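Local coordinates for protein methylmalonate-semialdehyde dehydrogenase (Oceanimonas doudoroffii, PDB 4ZZ7) that oxidises methylmalonate semialdehyde with NAD as the coenzyme in a CoA-dependent (acylating) reaction that probably yields propionyl-CoA, at residues 256-261 with 416-421; 296-301 with 393-398; 22-27 with 34-39. All coordinates share one frame; numbering follows the deposited sequence.

Contact 1 of 3, residues 256-261 with 416-421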
loop_
_atom_site.group_PDB
_atom_site.type_symbol
_atom_site.label_atom_id
_atom_site.label_comp_id
_atom_site.label_asym_id
_atom_site.label_seq_id
_atom_site.Cartn_x
_atom_site.Cartn_y
_atom_site.Cartn_z
ATOM N N ALA A 256 11.070 -11.629 -29.439
ATOM C CA ALA A 256 9.638 -11.921 -29.506
ATOM C C ALA A 256 9.421 -13.337 -30.037
ATOM O O ALA A 256 9.867 -13.665 -31.143
ATOM C CB ALA A 256 8.920 -10.919 -30.398
ATOM N N ILE A 257 8.727 -14.157 -29.266
ATOM C CA ILE A 257 8.386 -15.504 -29.676
ATOM C C ILE A 257 7.095 -15.419 -30.456
ATOM O O ILE A 257 6.078 -15.009 -29.903
ATOM C CB ILE A 257 8.187 -16.417 -28.454
ATOM C CG1 ILE A 257 9.477 -16.463 -27.642
ATOM C CG2 ILE A 257 7.746 -17.821 -28.868
ATOM C CD1 ILE A 257 9.363 -17.234 -26.355
ATOM N N VAL A 258 7.148 -15.786 -31.736
ATOM C CA VAL A 258 5.952 -15.874 -32.588
ATOM C C VAL A 258 5.488 -17.344 -32.592
ATOM O O VAL A 258 6.103 -18.201 -33.229
ATOM C CB VAL A 258 6.223 -15.362 -34.015
ATOM C CG1 VAL A 258 4.942 -15.353 -34.818
ATOM C CG2 VAL A 258 6.831 -13.972 -33.970
ATOM N N MET A 259 4.420 -17.619 -31.851
ATOM C CA MET A 259 3.862 -18.954 -31.758
ATOM C C MET A 259 3.031 -19.236 -32.998
ATOM O O MET A 259 2.622 -18.310 -33.712
ATOM C CB MET A 259 2.965 -19.080 -30.527
ATOM C CG MET A 259 3.666 -18.905 -29.185
ATOM S SD MET A 259 4.776 -20.246 -28.683
ATOM C CE MET A 259 3.643 -21.599 -28.398
ATOM N N PRO A 260 2.765 -20.523 -33.257
ATOM C CA PRO A 260 1.884 -20.885 -34.380
ATOM C C PRO A 260 0.534 -20.193 -34.329
ATOM O O PRO A 260 0.146 -19.582 -35.311
ATOM C CB PRO A 260 1.748 -22.410 -34.240
ATOM C CG PRO A 260 3.038 -22.830 -33.581
ATOM C CD PRO A 260 3.387 -21.713 -32.632
ATOM N N ASP A 261 -0.133 -20.215 -33.185
ATOM C CA ASP A 261 -1.503 -19.675 -33.072
ATOM C C ASP A 261 -1.598 -18.175 -33.131
ATOM O O ASP A 261 -2.694 -17.638 -33.218
ATOM C CB ASP A 261 -2.211 -20.154 -31.799
ATOM C CG ASP A 261 -1.537 -19.675 -30.513
ATOM O OD1 ASP A 261 -0.289 -19.564 -30.448
ATOM O OD2 ASP A 261 -2.260 -19.423 -29.538
ATOM N N CYS A 416 8.650 -10.208 -25.647
ATOM C CA CYS A 416 7.225 -10.349 -26.001
ATOM C C CYS A 416 6.923 -11.775 -26.454
ATOM O O CYS A 416 7.804 -12.488 -26.902
ATOM C CB CYS A 416 6.788 -9.350 -27.093
ATOM S SG CYS A 416 5.132 -9.654 -27.865
ATOM N N ILE A 417 5.667 -12.175 -26.324
ATOM C CA ILE A 417 5.202 -13.387 -26.943
ATOM C C ILE A 417 3.931 -13.072 -27.716
ATOM O O ILE A 417 3.041 -12.417 -27.178
ATOM C CB ILE A 417 4.959 -14.505 -25.915
ATOM C CG1 ILE A 417 4.543 -15.789 -26.630
ATOM C CG2 ILE A 417 3.910 -14.111 -24.877
ATOM C CD1 ILE A 417 4.631 -17.016 -25.759
ATOM N N PHE A 418 3.855 -13.519 -28.971
ATOM C CA PHE A 418 2.630 -13.443 -29.735
ATOM C C PHE A 418 1.939 -14.793 -29.646
ATOM O O PHE A 418 2.481 -15.794 -30.094
ATOM C CB PHE A 418 2.939 -13.092 -31.161
ATOM C CG PHE A 418 3.534 -11.740 -31.320
ATOM C CD1 PHE A 418 2.754 -10.615 -31.176
ATOM C CD2 PHE A 418 4.864 -11.589 -31.619
ATOM C CE1 PHE A 418 3.300 -9.354 -31.336
ATOM C CE2 PHE A 418 5.416 -10.342 -31.783
ATOM C CZ PHE A 418 4.638 -9.219 -31.636
ATOM N N THR A 419 0.751 -14.821 -29.047
ATOM C CA THR A 419 -0.090 -16.023 -29.007
ATOM C C THR A 419 -1.549 -15.674 -28.702
ATOM O O THR A 419 -1.864 -14.547 -28.334
ATOM C CB THR A 419 0.454 -17.027 -27.973
ATOM O OG1 THR A 419 -0.344 -18.218 -27.960
ATOM C CG2 THR A 419 0.481 -16.437 -26.575
ATOM N N ARG A 420 -2.431 -16.641 -28.892
ATOM C CA ARG A 420 -3.839 -16.524 -28.492
ATOM C C ARG A 420 -4.093 -17.295 -27.217
ATOM O O ARG A 420 -5.033 -17.006 -26.506
ATOM C CB ARG A 420 -4.797 -16.975 -29.632
ATOM C CG ARG A 420 -4.601 -16.186 -30.940
ATOM C CD ARG A 420 -5.682 -16.311 -32.029
ATOM N NE ARG A 420 -6.923 -15.701 -31.546
ATOM C CZ ARG A 420 -7.961 -16.360 -31.009
ATOM N NH1 ARG A 420 -7.946 -17.689 -30.901
ATOM N NH2 ARG A 420 -9.031 -15.685 -30.567
ATOM N N ASP A 421 -3.229 -18.257 -26.919
ATOM C CA ASP A 421 -3.410 -19.195 -25.794
ATOM C C ASP A 421 -3.013 -18.636 -24.422
ATOM O O ASP A 421 -1.927 -18.075 -24.256
ATOM C CB ASP A 421 -2.612 -20.495 -26.040
ATOM C CG ASP A 421 -2.787 -21.508 -24.936
ATOM O OD1 ASP A 421 -3.953 -21.796 -24.580
ATOM O OD2 ASP A 421 -1.765 -21.991 -24.396
#

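Contact 2 of 3, residues 296-301 with 393-398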
loop_
_atom_site.group_PDB
_atom_site.type_symbol
_atom_site.label_atom_id
_atom_site.label_comp_id
_atom_site.label_asym_id
_atom_site.label_seq_id
_atom_site.Cartn_x
_atom_site.Cartn_y
_atom_site.Cartn_z
ATOM N N ALA A 296 5.576 -20.753 -39.068
ATOM C CA ALA A 296 5.531 -19.343 -38.684
ATOM C C ALA A 296 6.753 -18.530 -39.110
ATOM O O ALA A 296 6.633 -17.342 -39.388
ATOM C CB ALA A 296 5.358 -19.248 -37.176
ATOM N N GLY A 297 7.927 -19.156 -39.113
ATOM C CA GLY A 297 9.117 -18.537 -39.667
ATOM C C GLY A 297 8.861 -17.999 -41.061
ATOM O O GLY A 297 9.078 -16.810 -41.315
ATOM N N ASP A 298 8.364 -18.870 -41.948
ATOM C CA ASP A 298 8.188 -18.537 -43.370
ATOM C C ASP A 298 7.126 -17.486 -43.554
ATOM O O ASP A 298 7.287 -16.575 -44.367
ATOM C CB ASP A 298 7.828 -19.772 -44.188
ATOM C CG ASP A 298 8.923 -20.802 -44.199
ATOM O OD1 ASP A 298 10.106 -20.466 -43.894
ATOM O OD2 ASP A 298 8.574 -21.959 -44.521
ATOM N N ALA A 299 6.053 -17.613 -42.783
ATOM C CA ALA A 299 4.915 -16.682 -42.861
ATOM C C ALA A 299 5.222 -15.285 -42.293
ATOM O O ALA A 299 4.755 -14.280 -42.825
ATOM C CB ALA A 299 3.697 -17.283 -42.176
ATOM N N LEU A 300 5.999 -15.241 -41.212
ATOM C CA LEU A 300 6.567 -14.000 -40.690
ATOM C C LEU A 300 7.412 -13.313 -41.760
ATOM O O LEU A 300 7.099 -12.193 -42.146
ATOM C CB LEU A 300 7.425 -14.273 -39.438
ATOM C CG LEU A 300 8.105 -13.106 -38.691
ATOM C CD1 LEU A 300 7.059 -12.235 -38.058
ATOM C CD2 LEU A 300 9.083 -13.538 -37.603
ATOM N N VAL A 301 8.459 -13.987 -42.244
ATOM C CA VAL A 301 9.394 -13.378 -43.210
ATOM C C VAL A 301 8.664 -12.921 -44.478
ATOM O O VAL A 301 8.949 -11.847 -45.011
ATOM C CB VAL A 301 10.582 -14.304 -43.565
ATOM C CG1 VAL A 301 11.477 -13.678 -44.635
ATOM C CG2 VAL A 301 11.415 -14.557 -42.325
ATOM N N VAL A 393 15.620 -12.734 -37.395
ATOM C CA VAL A 393 14.632 -13.805 -37.113
ATOM C C VAL A 393 15.323 -15.156 -36.979
ATOM O O VAL A 393 15.975 -15.616 -37.905
ATOM C CB VAL A 393 13.460 -13.844 -38.122
ATOM C CG1 VAL A 393 13.918 -13.367 -39.468
ATOM C CG2 VAL A 393 12.825 -15.221 -38.240
ATOM N N VAL A 394 15.187 -15.740 -35.793
ATOM C CA VAL A 394 15.702 -17.048 -35.482
ATOM C C VAL A 394 14.544 -18.029 -35.604
ATOM O O VAL A 394 13.394 -17.696 -35.312
ATOM C CB VAL A 394 16.259 -17.113 -34.038
ATOM C CG1 VAL A 394 16.725 -18.527 -33.672
ATOM C CG2 VAL A 394 17.405 -16.125 -33.859
ATOM N N ARG A 395 14.875 -19.243 -36.037
ATOM C CA ARG A 395 13.924 -20.334 -36.139
ATOM C C ARG A 395 14.300 -21.371 -35.079
ATOM O O ARG A 395 15.480 -21.617 -34.843
ATOM C CB ARG A 395 13.936 -20.893 -37.569
ATOM C CG ARG A 395 13.410 -19.888 -38.605
ATOM C CD ARG A 395 14.045 -20.032 -39.986
ATOM N NE ARG A 395 13.527 -19.048 -40.943
ATOM C CZ ARG A 395 12.358 -19.141 -41.582
ATOM N NH1 ARG A 395 11.980 -18.193 -42.436
ATOM N NH2 ARG A 395 11.565 -20.174 -41.390
ATOM N N VAL A 396 13.297 -21.903 -34.391
ATOM C CA VAL A 396 13.471 -22.970 -33.398
ATOM C C VAL A 396 12.294 -23.972 -33.476
ATOM O O VAL A 396 11.232 -23.708 -34.059
ATOM C CB VAL A 396 13.615 -22.460 -31.923
ATOM C CG1 VAL A 396 14.839 -21.583 -31.723
ATOM C CG2 VAL A 396 12.376 -21.712 -31.470
ATOM N N ALA A 397 12.500 -25.124 -32.855
ATOM C CA ALA A 397 11.558 -26.226 -32.938
ATOM C C ALA A 397 10.343 -25.947 -32.064
ATOM O O ALA A 397 9.216 -26.013 -32.525
ATOM C CB ALA A 397 12.238 -27.522 -32.515
ATOM N N THR A 398 10.602 -25.622 -30.800
ATOM C CA THR A 398 9.559 -25.544 -29.772
ATOM C C THR A 398 9.645 -24.281 -28.921
ATOM O O THR A 398 10.659 -23.586 -28.912
ATOM C CB THR A 398 9.584 -26.789 -28.851
ATOM O OG1 THR A 398 8.639 -26.624 -27.803
ATOM C CG2 THR A 398 10.927 -27.002 -28.199
#

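Contact 3 of 3, residues 22-27 with 34-39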
loop_
_atom_site.group_PDB
_atom_site.type_symbol
_atom_site.label_atom_id
_atom_site.label_comp_id
_atom_site.label_asym_id
_atom_site.label_seq_id
_atom_site.Cartn_x
_atom_site.Cartn_y
_atom_site.Cartn_z
ATOM N N SER A 22 35.308 22.289 -26.383
ATOM C CA SER A 22 33.990 22.088 -26.992
ATOM C C SER A 22 33.937 20.964 -28.013
ATOM O O SER A 22 34.961 20.400 -28.424
ATOM C CB SER A 22 33.486 23.386 -27.635
ATOM O OG SER A 22 33.825 23.431 -29.008
ATOM N N GLN A 23 32.714 20.671 -28.436
ATOM C CA GLN A 23 32.452 19.523 -29.278
ATOM C C GLN A 23 31.295 19.765 -30.248
ATOM O O GLN A 23 30.342 20.483 -29.963
ATOM C CB GLN A 23 32.174 18.313 -28.394
ATOM C CG GLN A 23 32.087 17.021 -29.178
ATOM C CD GLN A 23 31.948 15.820 -28.283
ATOM O OE1 GLN A 23 32.504 15.793 -27.187
ATOM N NE2 GLN A 23 31.213 14.815 -28.738
ATOM N N ASN A 24 31.389 19.142 -31.407
ATOM C CA ASN A 24 30.409 19.370 -32.441
ATOM C C ASN A 24 29.174 18.603 -32.102
ATOM O O ASN A 24 29.270 17.461 -31.710
ATOM C CB ASN A 24 30.911 18.887 -33.818
ATOM C CG ASN A 24 32.185 19.580 -34.270
ATOM O OD1 ASN A 24 32.495 20.692 -33.842
ATOM N ND2 ASN A 24 32.933 18.915 -35.133
ATOM N N VAL A 25 28.020 19.223 -32.267
ATOM C CA VAL A 25 26.784 18.472 -32.396
ATOM C C VAL A 25 26.378 18.579 -33.856
ATOM O O VAL A 25 26.468 19.654 -34.456
ATOM C CB VAL A 25 25.662 18.947 -31.428
ATOM C CG1 VAL A 25 26.267 19.318 -30.072
ATOM C CG2 VAL A 25 24.817 20.100 -31.998
ATOM N N PHE A 26 25.931 17.460 -34.414
ATOM C CA PHE A 26 25.602 17.356 -35.825
ATOM C C PHE A 26 24.102 17.469 -36.062
ATOM O O PHE A 26 23.308 17.285 -35.156
ATOM C CB PHE A 26 26.075 16.002 -36.343
ATOM C CG PHE A 26 27.560 15.878 -36.441
ATOM C CD1 PHE A 26 28.326 15.589 -35.315
ATOM C CD2 PHE A 26 28.194 16.035 -37.665
ATOM C CE1 PHE A 26 29.702 15.469 -35.408
ATOM C CE2 PHE A 26 29.565 15.916 -37.765
ATOM C CZ PHE A 26 30.326 15.636 -36.632
ATOM N N ASN A 27 23.734 17.799 -37.291
ATOM C CA ASN A 27 22.436 17.434 -37.827
ATOM C C ASN A 27 22.655 16.083 -38.544
ATOM O O ASN A 27 23.284 16.050 -39.599
ATOM C CB ASN A 27 21.934 18.509 -38.797
ATOM C CG ASN A 27 20.535 18.220 -39.321
ATOM O OD1 ASN A 27 20.058 17.072 -39.344
ATOM N ND2 ASN A 27 19.871 19.266 -39.759
ATOM N N GLY A 34 26.019 21.393 -36.831
ATOM C CA GLY A 34 25.034 22.411 -36.492
ATOM C C GLY A 34 25.535 23.379 -35.443
ATOM O O GLY A 34 25.598 24.575 -35.686
ATOM N N LYS A 35 25.907 22.851 -34.282
ATOM C CA LYS A 35 26.170 23.669 -33.092
ATOM C C LYS A 35 27.393 23.150 -32.335
ATOM O O LYS A 35 27.801 22.003 -32.510
ATOM C CB LYS A 35 24.946 23.692 -32.155
ATOM C CG LYS A 35 23.597 23.568 -32.866
ATOM C CD LYS A 35 22.381 23.624 -31.946
ATOM C CE LYS A 35 22.160 25.030 -31.374
ATOM N NZ LYS A 35 21.002 25.116 -30.431
ATOM N N GLN A 36 27.977 24.023 -31.510
ATOM C CA GLN A 36 29.096 23.678 -30.619
ATOM C C GLN A 36 28.575 23.485 -29.201
ATOM O O GLN A 36 27.849 24.332 -28.663
ATOM C CB GLN A 36 30.149 24.794 -30.585
ATOM C CG GLN A 36 30.971 24.940 -31.848
ATOM C CD GLN A 36 31.772 23.692 -32.155
ATOM O OE1 GLN A 36 32.583 23.243 -31.340
ATOM N NE2 GLN A 36 31.540 23.111 -33.325
ATOM N N LEU A 37 28.966 22.382 -28.584
ATOM C CA LEU A 37 28.572 22.113 -27.217
ATOM C C LEU A 37 29.729 22.354 -26.290
ATOM O O LEU A 37 30.756 21.695 -26.393
ATOM C CB LEU A 37 28.116 20.674 -27.085
ATOM C CG LEU A 37 27.682 20.284 -25.679
ATOM C CD1 LEU A 37 26.526 21.157 -25.187
ATOM C CD2 LEU A 37 27.345 18.806 -25.693
ATOM N N ASP A 38 29.545 23.292 -25.369
ATOM C CA ASP A 38 30.533 23.540 -24.320
ATOM C C ASP A 38 30.657 22.324 -23.399
ATOM O O ASP A 38 29.654 21.792 -22.968
ATOM C CB ASP A 38 30.133 24.756 -23.497
ATOM C CG ASP A 38 31.238 25.213 -22.584
ATOM O OD1 ASP A 38 32.330 25.552 -23.094
ATOM O OD2 ASP A 38 31.019 25.252 -21.356
ATOM N N LEU A 39 31.873 21.876 -23.123
ATOM C CA LEU A 39 32.076 20.747 -22.224
ATOM C C LEU A 39 32.541 21.219 -20.852
ATOM O O LEU A 39 33.552 21.908 -20.722
ATOM C CB LEU A 39 33.062 19.734 -22.810
ATOM C CG LEU A 39 32.672 19.146 -24.173
ATOM C CD1 LEU A 39 33.672 18.079 -24.574
ATOM C CD2 LEU A 39 31.262 18.554 -24.205
#

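Contact 1 of 3, residues 256-261 with 416-421
Ile-257 and Phe-418 are joined by a backbone bond of 2.8 Å from Phe-418 N to Ile-257 O. Two adjacent parallel strands of the alpha/beta sheet of the catalytic domain meet here. Ile-257 N donates to Cys-416 O at 3.0 Å, and Met-259 N to Phe-418 O at 3.2 Å. On their other side Ala-256 bonds with Val-288 and Val-290, and Val-258 with Val-290. Ala-256, Val-258, Cys-416 and Phe-418 share one face, on which Val-258 and Phe-418 pack against helix 264-276. Ala-256 CB lies 3.8 Å from Phe-418 CE2. Cys-416 SG sits over the ring centre. Ile-257 and Ile-417 pack on the opposite face, against helices 399-408 and 422-431.

Past the strands, Asp-261 CG lies between its backbone N and carbonyl carbon (chi1 63°), and OD2 gathers several donors. Thr-419 OG1 reaches its syn lone pair at 2.8 Å. Arg-420 N comes from above the carboxylate plane, 60° out of it, at 2.9 Å. Asp-421 N adds a weak bond. Asp-421 N-caps helix 422-431, its OD2 accepting from Ala-424 N. Its OD1 pairs with Arg-420 of the fourth subunit in an intersubunit salt bridge. Arg-420 NE bonds to Ser-486 of the second subunit. Asp-261 OD2 thus grips the backbone of 420-421 just before the helix, and the hydrogen bonds it accepts would probably stabilise its negative charge.

Contact 2 of 3, residues 296-301 with 393-398
Gly-297 and Arg-395 bring the two backbones nearest, with their CA atoms 6.2 Å apart. Helix segment 296-301 runs nearly antiparallel to strand 393-396, at 161° between their directions. The axes approach to 9.3 Å, so side chains make most of the contact. Arg-395 CG is anti to the carbonyl carbon (chi1 -66°), the chain bends at chi2, and the guanidinium passes over the helix backbone. Gly-297 CA lies over one of its faces, 3.4 Å from Arg-395 NH2. Asp-298 OD1 is at the guanidinium edge and forms a salt bridge with NH2 of Arg-395 at 2.9 Å. The bond is bent, 135° at the hydrogen, and NH2 approaches from above the carboxylate plane. NH1 adds a weak bond to the same oxygen. Arg-395 NE has a second acid, Asp-373, as salt-bridge partner. An alanine in place of Arg-395 would probably leave Asp-298 and Asp-373 without their shared positive mate and open a gap over Gly-297.

Next to the salt bridge the contact is apolar. Leu-300 and Val-393 meet tip to tip, CD2 to CG2 at 4.2 Å. Val-301 CG2 touches Val-393 CG1 at 4.0 Å and also lies near Arg-395 NH1.

Strand 390-396 lies between strands 286-292 and 370-373. Helix 296-308 packs on the side of Val-393, together with helix 264-276, which Leu-300 also touches. Val-394 and Val-396 meet helix 399-408 on the other side, giving an alpha/beta/alpha layering.

Contact 3 of 3, residues 22-27 with 34-39
The side-chain amide of Gln-36 meets Asn-24 and Ser-22 through its edges, across a beta hairpin with a classic bulge. Its NE2 donates nearly in the amide plane to Asn-24 OD1, at 2.7 Å and 165° at the hydrogen. At the other end Ser-22 OG donates to Gln-36 OE1 at 2.6 Å, in the carbonyl plane. The side chains of Asn-24 and Gln-36 lie side by side, with their amide planes 79° apart. Both polar ends of Gln-36 are thereby filled, which should fix the amide flip. The bend at chi2 (-61°) places its CD back toward strand 22-27.

Ser-22, Asn-24 and Gln-36 share one face of the sheet. The opposite face carries Gln-23, Val-25, Lys-35 and Leu-37. Val-25 CG1 packs on Leu-37 CB at 3.8 Å. Leu-37 lies about 4 Å, side chain to side chain, from Glu-178, which binds NAD. The hairpin therefore borders the cofactor region. Lys-35 NZ bonds to Ser-182 OG.

Gln-23 and Leu-37 form a hydrogen-bonded pair through N and O of each. At the bulge Gly-34 and Lys-35 both face Val-25. Val-25 O accepts from Gly-34 N at 3.0 Å and from Lys-35 N at 3.3 Å.

Contact 3 comes first along the chain, in the N-terminal hairpin of a small mixed sheet. Contacts 1 and 2 follow on a separate, larger mixed sheet that holds strands 254-258, 286-292, 390-396 and 411-418, in the catalytic domain of this family. Contact 2 is nested in the loop closed by contact 1. Their centres are 11 Å apart, and they touch where Val-258 packs against Ala-296 and Leu-300. Strand 286-292 lies between strands 254-258 and 390-396, and helix 399-408 serves both contacts. The centre of contact 3 is about 45 Å from that of contact 1 and 44 Å from that of contact 2. Contact 1 lies at subunit interfaces, while contact 3 touches no other chain and borders the NAD region.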